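Local coordinates for uncharacterized protein (Deinococcus radiodurans, PDB 3GG7), which binds manganese and is probably a metal-dependent hydrolase of the TatD family, acting on ester bonds, although its function has not been established, at residues A[5-19]-A[195-209]. Numbering follows the deposited sequence.
With MN (manganese (II) ion), chain B.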
loop_
_atom_site.group_PDB
_atom_site.type_symbol
_atom_site.label_atom_id
_atom_site.label_comp_id
_atom_site.label_asym_id
_atom_site.label_seq_id
_atom_site.Cartn_x
_atom_site.Cartn_y
_atom_site.Cartn_z
ATOM N N ASP A 5 -6.765 -4.314 -6.378
ATOM C CA ASP A 5 -5.548 -4.721 -5.672
ATOM C C ASP A 5 -4.787 -3.423 -5.395
ATOM O O ASP A 5 -4.075 -2.917 -6.277
ATOM C CB ASP A 5 -4.664 -5.667 -6.499
ATOM C CG ASP A 5 -3.405 -6.085 -5.756
ATOM O OD1 ASP A 5 -3.065 -5.503 -4.683
ATOM O OD2 ASP A 5 -2.727 -7.020 -6.223
ATOM N N PHE A 6 -4.935 -2.886 -4.192
ATOM C CA PHE A 6 -4.452 -1.552 -3.919
ATOM C C PHE A 6 -3.040 -1.509 -3.324
ATOM O O PHE A 6 -2.674 -0.531 -2.691
ATOM C CB PHE A 6 -5.452 -0.769 -3.053
ATOM C CG PHE A 6 -5.609 0.659 -3.476
ATOM C CD1 PHE A 6 -6.255 0.941 -4.665
ATOM C CD2 PHE A 6 -5.066 1.709 -2.754
ATOM C CE1 PHE A 6 -6.394 2.237 -5.082
ATOM C CE2 PHE A 6 -5.204 3.017 -3.198
ATOM C CZ PHE A 6 -5.884 3.272 -4.331
ATOM N N HIS A 7 -2.222 -2.509 -3.614
ATOM C CA HIS A 7 -0.798 -2.461 -3.337
ATOM C C HIS A 7 -0.153 -3.672 -3.969
ATOM O O HIS A 7 -0.211 -4.778 -3.412
ATOM C CB HIS A 7 -0.540 -2.449 -1.831
ATOM C CG HIS A 7 0.907 -2.419 -1.453
ATOM N ND1 HIS A 7 1.515 -1.291 -0.960
ATOM C CD2 HIS A 7 1.877 -3.377 -1.507
ATOM C CE1 HIS A 7 2.789 -1.553 -0.713
ATOM N NE2 HIS A 7 3.029 -2.811 -1.014
ATOM N N VAL A 8 0.483 -3.461 -5.122
ATOM C CA VAL A 8 1.156 -4.526 -5.838
ATOM C C VAL A 8 2.376 -4.001 -6.600
ATOM O O VAL A 8 2.364 -2.884 -7.107
ATOM C CB VAL A 8 0.170 -5.293 -6.737
ATOM C CG1 VAL A 8 -0.469 -4.373 -7.829
ATOM C CG2 VAL A 8 0.821 -6.513 -7.376
ATOM N N HIS A 9 3.432 -4.811 -6.644
ATOM C CA HIS A 9 4.679 -4.433 -7.288
ATOM C C HIS A 9 4.709 -4.977 -8.699
ATOM O O HIS A 9 5.419 -5.953 -8.974
ATOM C CB HIS A 9 5.877 -4.925 -6.477
ATOM C CG HIS A 9 5.909 -4.390 -5.077
ATOM N ND1 HIS A 9 6.697 -3.320 -4.712
ATOM C CD2 HIS A 9 5.262 -4.779 -3.954
ATOM C CE1 HIS A 9 6.517 -3.060 -3.429
ATOM N NE2 HIS A 9 5.665 -3.940 -2.938
ATOM N N LEU A 10 3.960 -4.355 -9.603
ATOM C CA LEU A 10 3.973 -4.817 -11.007
ATOM C C LEU A 10 5.377 -4.857 -11.572
ATOM O O LEU A 10 5.702 -5.774 -12.334
ATOM C CB LEU A 10 3.139 -3.925 -11.912
ATOM C CG LEU A 10 1.676 -3.804 -11.650
ATOM C CD1 LEU A 10 1.120 -2.967 -12.809
ATOM C CD2 LEU A 10 0.998 -5.181 -11.603
ATOM N N ASP A 11 6.230 -3.924 -11.153
ATOM C CA ASP A 11 7.564 -3.780 -11.737
ATOM C C ASP A 11 8.575 -4.821 -11.219
ATOM O O ASP A 11 9.734 -4.828 -11.651
ATOM C CB ASP A 11 8.072 -2.328 -11.622
ATOM C CG ASP A 11 8.318 -1.884 -10.196
ATOM O OD1 ASP A 11 8.268 -2.727 -9.260
ATOM O OD2 ASP A 11 8.557 -0.648 -10.032
ATOM N N LEU A 12 8.151 -5.708 -10.322
ATOM C CA LEU A 12 9.029 -6.725 -9.773
ATOM C C LEU A 12 8.715 -8.122 -10.319
ATOM O O LEU A 12 9.381 -9.080 -9.928
ATOM C CB LEU A 12 8.966 -6.719 -8.247
ATOM C CG LEU A 12 9.474 -5.455 -7.551
ATOM C CD1 LEU A 12 9.422 -5.596 -6.020
ATOM C CD2 LEU A 12 10.901 -5.080 -8.027
ATOM N N TYR A 13 7.727 -8.225 -11.207
ATOM C CA TYR A 13 7.426 -9.500 -11.885
ATOM C C TYR A 13 8.432 -9.738 -13.009
ATOM O O TYR A 13 8.984 -8.799 -13.565
ATOM C CB TYR A 13 6.011 -9.502 -12.441
ATOM C CG TYR A 13 4.943 -9.628 -11.401
ATOM C CD1 TYR A 13 4.579 -10.866 -10.890
ATOM C CD2 TYR A 13 4.312 -8.506 -10.898
ATOM C CE1 TYR A 13 3.590 -10.990 -9.917
ATOM C CE2 TYR A 13 3.310 -8.619 -9.919
ATOM C CZ TYR A 13 2.937 -9.845 -9.442
ATOM O OH TYR A 13 1.952 -9.864 -8.455
ATOM N N PRO A 14 8.650 -11.016 -13.378
ATOM C CA PRO A 14 9.524 -11.215 -14.531
ATOM C C PRO A 14 9.060 -10.572 -15.846
ATOM O O PRO A 14 9.910 -10.107 -16.623
ATOM C CB PRO A 14 9.569 -12.738 -14.667
ATOM C CG PRO A 14 9.394 -13.237 -13.303
ATOM C CD PRO A 14 8.463 -12.255 -12.594
ATOM N N ASP A 15 7.741 -10.480 -16.059
ATOM C CA ASP A 15 7.160 -9.855 -17.246
ATOM C C ASP A 15 6.075 -8.860 -16.797
ATOM O O ASP A 15 4.891 -9.195 -16.822
ATOM C CB ASP A 15 6.566 -10.946 -18.158
ATOM C CG ASP A 15 6.102 -10.430 -19.504
ATOM O OD1 ASP A 15 5.888 -9.214 -19.695
ATOM O OD2 ASP A 15 5.878 -11.280 -20.397
ATOM N N PRO A 16 6.497 -7.654 -16.369
ATOM C CA PRO A 16 5.491 -6.688 -15.860
ATOM C C PRO A 16 4.400 -6.311 -16.832
ATOM O O PRO A 16 3.242 -6.105 -16.433
ATOM C CB PRO A 16 6.341 -5.465 -15.506
ATOM C CG PRO A 16 7.658 -6.057 -15.120
ATOM C CD PRO A 16 7.869 -7.184 -16.111
ATOM N N VAL A 17 4.734 -6.181 -18.113
ATOM C CA VAL A 17 3.718 -5.845 -19.106
ATOM C C VAL A 17 2.642 -6.933 -19.206
ATOM O O VAL A 17 1.458 -6.611 -19.338
ATOM C CB VAL A 17 4.361 -5.573 -20.498
ATOM C CG1 VAL A 17 3.304 -5.462 -21.592
ATOM C CG2 VAL A 17 5.249 -4.332 -20.430
ATOM N N ALA A 18 3.024 -8.212 -19.156
ATOM C CA ALA A 18 2.034 -9.282 -19.203
ATOM C C ALA A 18 1.054 -9.194 -18.034
ATOM O O ALA A 18 -0.144 -9.426 -18.199
ATOM C CB ALA A 18 2.718 -10.668 -19.235
ATOM N N VAL A 19 1.568 -8.857 -16.847
ATOM C CA VAL A 19 0.718 -8.775 -15.681
ATOM C C VAL A 19 -0.210 -7.561 -15.839
ATOM O O VAL A 19 -1.386 -7.665 -15.590
ATOM C CB VAL A 19 1.534 -8.721 -14.372
ATOM C CG1 VAL A 19 0.621 -8.581 -13.173
ATOM C CG2 VAL A 19 2.430 -9.988 -14.242
ATOM N N THR A 195 -2.797 -7.514 -2.743
ATOM C CA THR A 195 -2.009 -8.741 -2.701
ATOM C C THR A 195 -0.566 -8.567 -2.211
ATOM O O THR A 195 0.002 -9.476 -1.639
ATOM C CB THR A 195 -1.905 -9.458 -4.048
ATOM O OG1 THR A 195 -1.184 -8.638 -4.994
ATOM C CG2 THR A 195 -3.284 -9.840 -4.591
ATOM N N ASP A 196 0.062 -7.430 -2.512
ATOM C CA ASP A 196 1.494 -7.282 -2.335
ATOM C C ASP A 196 2.302 -8.309 -3.151
ATOM O O ASP A 196 3.418 -8.695 -2.752
ATOM C CB ASP A 196 1.913 -7.339 -0.860
ATOM C CG ASP A 196 3.256 -6.658 -0.605
ATOM O OD1 ASP A 196 3.631 -5.749 -1.383
ATOM O OD2 ASP A 196 3.932 -7.023 0.389
ATOM N N GLY A 197 1.768 -8.749 -4.290
ATOM C CA GLY A 197 2.556 -9.571 -5.199
ATOM C C GLY A 197 3.725 -8.759 -5.717
ATOM O O GLY A 197 3.651 -7.529 -5.788
ATOM N N PRO A 198 4.839 -9.411 -6.074
ATOM C CA PRO A 198 5.122 -10.858 -5.937
ATOM C C PRO A 198 5.764 -11.222 -4.586
ATOM O O PRO A 198 6.200 -12.368 -4.399
ATOM C CB PRO A 198 6.108 -11.102 -7.087
ATOM C CG PRO A 198 6.899 -9.856 -7.149
ATOM C CD PRO A 198 5.954 -8.714 -6.746
ATOM N N PHE A 199 5.848 -10.267 -3.660
ATOM C CA PHE A 199 6.435 -10.506 -2.335
ATOM C C PHE A 199 5.668 -11.543 -1.538
ATOM O O PHE A 199 6.257 -12.468 -0.943
ATOM C CB PHE A 199 6.466 -9.217 -1.526
ATOM C CG PHE A 199 7.569 -8.287 -1.899
ATOM C CD1 PHE A 199 8.890 -8.702 -1.832
ATOM C CD2 PHE A 199 7.306 -6.974 -2.243
ATOM C CE1 PHE A 199 9.923 -7.832 -2.154
ATOM C CE2 PHE A 199 8.342 -6.097 -2.566
ATOM C CZ PHE A 199 9.641 -6.520 -2.519
ATOM N N LEU A 200 4.349 -11.388 -1.503
ATOM C CA LEU A 200 3.481 -12.356 -0.873
ATOM C C LEU A 200 3.488 -13.628 -1.702
ATOM O O LEU A 200 3.281 -13.598 -2.914
ATOM C CB LEU A 200 2.040 -11.835 -0.769
ATOM C CG LEU A 200 1.078 -12.956 -0.304
ATOM C CD1 LEU A 200 1.290 -13.246 1.183
ATOM C CD2 LEU A 200 -0.376 -12.671 -0.609
ATOM N N GLU A 201 3.735 -14.746 -1.040
ATOM C CA GLU A 201 3.564 -16.041 -1.668
ATOM C C GLU A 201 2.295 -16.715 -1.175
ATOM O O GLU A 201 1.983 -16.687 0.011
ATOM C CB GLU A 201 4.782 -16.913 -1.416
ATOM C CG GLU A 201 5.957 -16.447 -2.209
ATOM C CD GLU A 201 7.190 -17.262 -1.954
ATOM O OE1 GLU A 201 7.107 -18.298 -1.252
ATOM O OE2 GLU A 201 8.245 -16.858 -2.462
ATOM N N LEU A 202 1.546 -17.292 -2.111
ATOM C CA LEU A 202 0.412 -18.151 -1.800
ATOM C C LEU A 202 0.770 -19.535 -2.301
ATOM O O LEU A 202 1.148 -19.705 -3.465
ATOM C CB LEU A 202 -0.846 -17.663 -2.514
ATOM C CG LEU A 202 -1.331 -16.283 -2.107
ATOM C CD1 LEU A 202 -2.380 -15.775 -3.096
ATOM C CD2 LEU A 202 -1.859 -16.331 -0.679
ATOM N N ASP A 203 0.691 -20.515 -1.410
ATOM C CA ASP A 203 1.045 -21.893 -1.741
ATOM C C ASP A 203 2.416 -22.014 -2.432
ATOM O O ASP A 203 2.579 -22.774 -3.388
ATOM C CB ASP A 203 -0.093 -22.524 -2.573
ATOM C CG ASP A 203 -1.451 -22.436 -1.865
ATOM O OD1 ASP A 203 -1.576 -22.936 -0.723
ATOM O OD2 ASP A 203 -2.403 -21.854 -2.429
ATOM N N GLY A 204 3.393 -21.255 -1.934
ATOM C CA GLY A 204 4.782 -21.309 -2.409
ATOM C C GLY A 204 5.062 -20.621 -3.731
ATOM O O GLY A 204 6.139 -20.772 -4.302
ATOM N N GLN A 205 4.092 -19.867 -4.237
ATOM C CA GLN A 205 4.219 -19.216 -5.535
ATOM C C GLN A 205 3.884 -17.745 -5.369
ATOM O O GLN A 205 3.022 -17.415 -4.585
ATOM C CB GLN A 205 3.253 -19.853 -6.535
ATOM C CG GLN A 205 3.532 -21.344 -6.763
ATOM C CD GLN A 205 4.821 -21.594 -7.504
ATOM O OE1 GLN A 205 5.238 -20.801 -8.336
ATOM N NE2 GLN A 205 5.436 -22.741 -7.234
ATOM N N ALA A 206 4.554 -16.877 -6.112
ATOM C CA ALA A 206 4.305 -15.432 -6.004
ATOM C C ALA A 206 2.846 -15.113 -6.330
ATOM O O ALA A 206 2.301 -15.620 -7.323
ATOM C CB ALA A 206 5.217 -14.681 -6.930
ATOM N N ALA A 207 2.214 -14.303 -5.497
ATOM C CA ALA A 207 0.864 -13.807 -5.761
ATOM C C ALA A 207 0.781 -12.942 -7.008
ATOM O O ALA A 207 1.740 -12.218 -7.346
ATOM C CB ALA A 207 0.349 -13.023 -4.588
ATOM N N LEU A 208 -0.347 -13.078 -7.703
ATOM C CA LEU A 208 -0.736 -12.206 -8.813
ATOM C C LEU A 208 -1.904 -11.346 -8.381
ATOM O O LEU A 208 -2.645 -11.708 -7.455
ATOM C CB LEU A 208 -1.144 -13.045 -10.032
ATOM C CG LEU A 208 0.018 -13.772 -10.687
ATOM C CD1 LEU A 208 -0.571 -14.895 -11.553
ATOM C CD2 LEU A 208 0.869 -12.772 -11.492
ATOM N N PRO A 209 -2.111 -10.189 -9.040
ATOM C CA PRO A 209 -3.174 -9.273 -8.604
ATOM C C PRO A 209 -4.559 -9.898 -8.491
ATOM O O PRO A 209 -5.329 -9.551 -7.579
ATOM C CB PRO A 209 -3.141 -8.159 -9.655
ATOM C CG PRO A 209 -1.750 -8.175 -10.159
ATOM C CD PRO A 209 -1.283 -9.608 -10.105
HETATM MN MN MN B . 4.834 -3.909 -1.009
HETATM O O HOH W 1 5.444 -4.886 0.671
#
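The manganese site joins residues 5-19 to 195-209: His7 NE2 and His9 NE2 (each 2.1 Å from the metal) bind beside Asp196 OD1, with Glu86 and a water completing the shell. That water also donates to Asp196 OD2, while Ser122 holds His7 ND1. Over the His9 face stands Phe199 in a T-shaped stack, its CD2-CE2 edge against the imidazole with CE2 over the ring centre (planes at 85°), and Leu12 CD1 packs against Phe199 CZ. The His-x-His at the end of the first strand and the Asp after the last strand are the metal signature of the TatD TIM barrel, and here backbone bonds lace the two together, Asp196 N to His7 O and His9 N to Gly197 O (2.9 Å). With CG anti to the backbone N (chi1 -180°), Asp5 carries its carboxylate across to Thr195, whose OG1 meets OD2 on the syn side (2.6 Å); Thr195 N and His7 N reach OD1 from opposite faces. An alanine here is likely to leave all three donors without these acceptors and the metal-binding loops less firmly tied. Farther out, Tyr13 OH donates to Ala207 O (2.6 Å); Pro198, after a cis peptide bond, lays CB over one face of the Tyr13 ring in a CH-pi contact, and Val19 CG2 covers the other.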